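Variant surface glycoprotein MITAT 1.1 (Trypanosoma brucei brucei, PDB 5LY9) forms a dense coat on the surface of the trypanosome and, by switching among antigenically distinct versions, lets the parasite evade the host immune response. Local coordinates at residues P13-T18 against E107-L112. Sequence-based numbering, arbitrary orientation.
Sequences PLCKLT and EFLNLL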
ATOM      1  N   PRO A  13     -24.550  11.481   7.895  1.00 21.12           N
ATOM      2  CA  PRO A  13     -23.090  11.662   8.096  1.00 20.95           C
ATOM      3  C   PRO A  13     -22.296  10.360   7.890  1.00 21.39           C
ATOM      4  O   PRO A  13     -21.114  10.418   7.480  1.00 21.10           O
ATOM      5  CB  PRO A  13     -22.993  12.165   9.534  1.00 21.11           C
ATOM      6  CG  PRO A  13     -24.250  12.894   9.726  1.00 21.27           C
ATOM      7  CD  PRO A  13     -25.316  12.119   8.981  1.00 21.68           C
ATOM      8  N   LEU A  14     -22.874   9.204   8.201  1.00 20.48           N
ATOM      9  CA  LEU A  14     -22.225   7.958   7.922  1.00 21.13           C
ATOM     10  C   LEU A  14     -22.121   7.692   6.437  1.00 20.64           C
ATOM     11  O   LEU A  14     -21.092   7.198   5.979  1.00 20.49           O
ATOM     12  CB  LEU A  14     -22.912   6.751   8.624  1.00 21.97           C
ATOM     13  CG  LEU A  14     -22.778   6.811  10.175  1.00 22.41           C
ATOM     14  CD1 LEU A  14     -23.775   5.866  10.783  1.00 24.38           C
ATOM     15  CD2 LEU A  14     -21.373   6.500  10.648  1.00 23.20           C
ATOM     16  N   CYS A  15     -23.188   7.975   5.693  1.00 19.86           N
ATOM     17  CA  CYS A  15     -23.129   7.908   4.196  1.00 20.75           C
ATOM     18  C   CYS A  15     -22.027   8.825   3.607  1.00 19.98           C
ATOM     19  O   CYS A  15     -21.272   8.444   2.756  1.00 20.17           O
ATOM     20  CB  CYS A  15     -24.442   8.260   3.548  1.00 21.77           C
ATOM     21  SG  CYS A  15     -25.736   7.033   3.853  1.00 23.73           S
ATOM     22  N   LYS A  16     -21.909  10.039   4.132  1.00 20.54           N
ATOM     23  CA  LYS A  16     -20.850  10.957   3.709  1.00 20.98           C
ATOM     24  C   LYS A  16     -19.488  10.379   4.015  1.00 20.24           C
ATOM     25  O   LYS A  16     -18.583  10.471   3.184  1.00 19.05           O
ATOM     26  CB  LYS A  16     -21.018  12.338   4.394  1.00 23.13           C
ATOM     27  CG  LYS A  16     -22.217  13.126   3.888  1.00 23.71           C
ATOM     28  CD  LYS A  16     -22.510  14.310   4.823  1.00 27.31           C
ATOM     29  CE  LYS A  16     -21.584  15.438   4.781  1.00 30.87           C
ATOM     30  NZ  LYS A  16     -22.046  16.673   5.538  1.00 33.84           N
ATOM     31  N   LEU A  17     -19.334   9.795   5.181  1.00 19.60           N
ATOM     32  CA  LEU A  17     -18.037   9.241   5.567  1.00 19.28           C
ATOM     33  C   LEU A  17     -17.692   8.061   4.702  1.00 19.97           C
ATOM     34  O   LEU A  17     -16.547   7.987   4.224  1.00 19.00           O
ATOM     35  CB  LEU A  17     -18.027   8.871   7.034  1.00 20.34           C
ATOM     36  CG  LEU A  17     -16.772   8.189   7.614  1.00 20.64           C
ATOM     37  CD1 LEU A  17     -15.539   9.099   7.446  1.00 21.17           C
ATOM     38  CD2 LEU A  17     -16.947   7.769   9.085  1.00 20.27           C
ATOM     39  N   THR A  18     -18.645   7.114   4.503  1.00 19.38           N
ATOM     40  CA  THR A  18     -18.312   5.986   3.665  1.00 19.79           C
ATOM     41  C   THR A  18     -17.936   6.423   2.230  1.00 18.86           C
ATOM     42  O   THR A  18     -17.004   5.875   1.637  1.00 19.67           O
ATOM     43  CB  THR A  18     -19.367   4.829   3.742  1.00 20.52           C
ATOM     44  OG1 THR A  18     -18.806   3.690   3.089  1.00 23.24           O
ATOM     45  CG2 THR A  18     -20.560   5.217   3.033  1.00 22.64           C
ATOM     46  N   GLU A 107     -21.585  -2.582   6.184  1.00 20.68           N
ATOM     47  CA  GLU A 107     -22.327  -3.790   6.615  1.00 20.39           C
ATOM     48  C   GLU A 107     -23.471  -3.362   7.545  1.00 20.69           C
ATOM     49  O   GLU A 107     -24.623  -3.852   7.430  1.00 20.50           O
ATOM     50  CB  GLU A 107     -21.388  -4.798   7.241  1.00 19.71           C
ATOM     51  CG  GLU A 107     -22.021  -6.083   7.778  1.00 20.15           C
ATOM     52  CD  GLU A 107     -22.565  -7.010   6.697  1.00 21.55           C
ATOM     53  OE1 GLU A 107     -22.013  -6.936   5.539  1.00 21.44           O
ATOM     54  OE2 GLU A 107     -23.457  -7.865   7.083  1.00 21.43           O
ATOM     55  N   PHE A 108     -23.185  -2.482   8.499  1.00 21.29           N
ATOM     56  CA  PHE A 108     -24.238  -2.091   9.471  1.00 21.67           C
ATOM     57  C   PHE A 108     -25.320  -1.266   8.764  1.00 21.71           C
ATOM     58  O   PHE A 108     -26.527  -1.469   9.009  1.00 21.71           O
ATOM     59  CB  PHE A 108     -23.716  -1.446  10.725  1.00 22.69           C
ATOM     60  CG  PHE A 108     -24.685  -1.483  11.835  1.00 24.33           C
ATOM     61  CD1 PHE A 108     -24.896  -2.695  12.549  1.00 26.06           C
ATOM     62  CD2 PHE A 108     -25.507  -0.418  12.078  1.00 24.77           C
ATOM     63  CE1 PHE A 108     -25.821  -2.748  13.538  1.00 26.64           C
ATOM     64  CE2 PHE A 108     -26.443  -0.484  13.093  1.00 25.29           C
ATOM     65  CZ  PHE A 108     -26.633  -1.619  13.779  1.00 25.70           C
ATOM     66  N   LEU A 109     -24.916  -0.291   7.946  1.00 20.90           N
ATOM     67  CA  LEU A 109     -25.916   0.481   7.204  1.00 21.33           C
ATOM     68  C   LEU A 109     -26.779  -0.409   6.310  1.00 20.95           C
ATOM     69  O   LEU A 109     -27.997  -0.212   6.232  1.00 21.37           O
ATOM     70  CB  LEU A 109     -25.314   1.610   6.352  1.00 21.70           C
ATOM     71  CG  LEU A 109     -24.743   2.838   7.070  1.00 23.39           C
ATOM     72  CD1 LEU A 109     -24.080   3.736   6.071  1.00 24.84           C
ATOM     73  CD2 LEU A 109     -25.761   3.654   7.832  1.00 25.76           C
ATOM     74  N   ASN A 110     -26.144  -1.352   5.617  1.00 21.26           N
ATOM     75  CA  ASN A 110     -26.864  -2.289   4.790  1.00 22.31           C
ATOM     76  C   ASN A 110     -27.888  -3.071   5.637  1.00 21.69           C
ATOM     77  O   ASN A 110     -29.041  -3.310   5.168  1.00 21.69           O
ATOM     78  CB  ASN A 110     -25.930  -3.268   4.092  1.00 21.94           C
ATOM     79  CG  ASN A 110     -26.669  -4.301   3.239  1.00 23.16           C
ATOM     80  OD1 ASN A 110     -27.148  -3.978   2.162  1.00 23.35           O
ATOM     81  ND2 ASN A 110     -26.804  -5.502   3.742  1.00 24.35           N
ATOM     82  N   LEU A 111     -27.480  -3.500   6.852  1.00 21.24           N
ATOM     83  CA  LEU A 111     -28.389  -4.308   7.648  1.00 21.78           C
ATOM     84  C   LEU A 111     -29.605  -3.430   8.046  1.00 22.36           C
ATOM     85  O   LEU A 111     -30.736  -3.856   7.897  1.00 21.64           O
ATOM     86  CB  LEU A 111     -27.680  -4.833   8.917  1.00 21.82           C
ATOM     87  CG  LEU A 111     -28.614  -5.509   9.903  1.00 21.61           C
ATOM     88  CD1 LEU A 111     -29.265  -6.751   9.273  1.00 22.28           C
ATOM     89  CD2 LEU A 111     -27.873  -5.876  11.136  1.00 22.22           C
ATOM     90  N   LEU A 112     -29.370  -2.199   8.493  1.00 21.80           N
ATOM     91  CA  LEU A 112     -30.456  -1.321   8.866  1.00 22.64           C
ATOM     92  C   LEU A 112     -31.357  -1.074   7.674  1.00 22.75           C
ATOM     93  O   LEU A 112     -32.611  -1.098   7.825  1.00 22.85           O
ATOM     94  CB  LEU A 112     -30.000  -0.000   9.438  1.00 24.09           C
ATOM     95  CG  LEU A 112     -29.306  -0.031  10.778  1.00 24.25           C
ATOM     96  CD1 LEU A 112     -28.857   1.376  11.201  1.00 25.35           C
ATOM     97  CD2 LEU A 112     -30.153  -0.709  11.779  1.00 24.10           C
TER
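Thr18 OG1 is gripped twice by helix 62-114, through hydrogen bonds to Asp106 OD1 and Lys102 NZ, in the turns just before 107-112. Its methyl, Thr18 CG2, lies 4.9 Å from Leu109 CD1, too far for a firm contact, at the border of an otherwise apolar meeting. The real work is done by Leu109. Its CD1 methyl sits 4.1 Å from Leu14 CB, resting against the base of that side chain, and 4.3 Å from the disulfide sulfur Cys15 SG. The other branch reaches further out along Leu14: Leu109 CD2 meets Leu14 CD1 at 4.2 Å. In both leucines CG lies beside the backbone N, anti to the carbonyl carbon (chi1 -67° in Leu14, -71° in Leu109), a rotation that leaves the two methyls of Leu109 to meet Leu14 CB and CD1 as the side chains pass each other at a slant. The backbones stay well apart, with Leu14 CA 8.4 Å from Leu109 CA, and the three touching side chains are buried. Cys15 is tied through its sulfur to Cys145, so Leu109 packs against one end of a covalent link from helix 8-21 to the residue that follows strand 143-144.

This is the N-terminal domain of an A-type variant surface glycoprotein, which is built on a long hairpin of helices 24-55 and 62-114. The centre of the contact lies about 24 Å from the centre of the chain. Here helix 8-21 lies against the last turns of helix 62-114, while Trp246 of helix 244-254 covers Leu14 and Leu17. Another face of 107-112 meets the second subunit: Leu111 packs on Leu111 of that chain, and Glu107 bonds to the backbone N of its Leu214 and Ala215, beside strand 211-213.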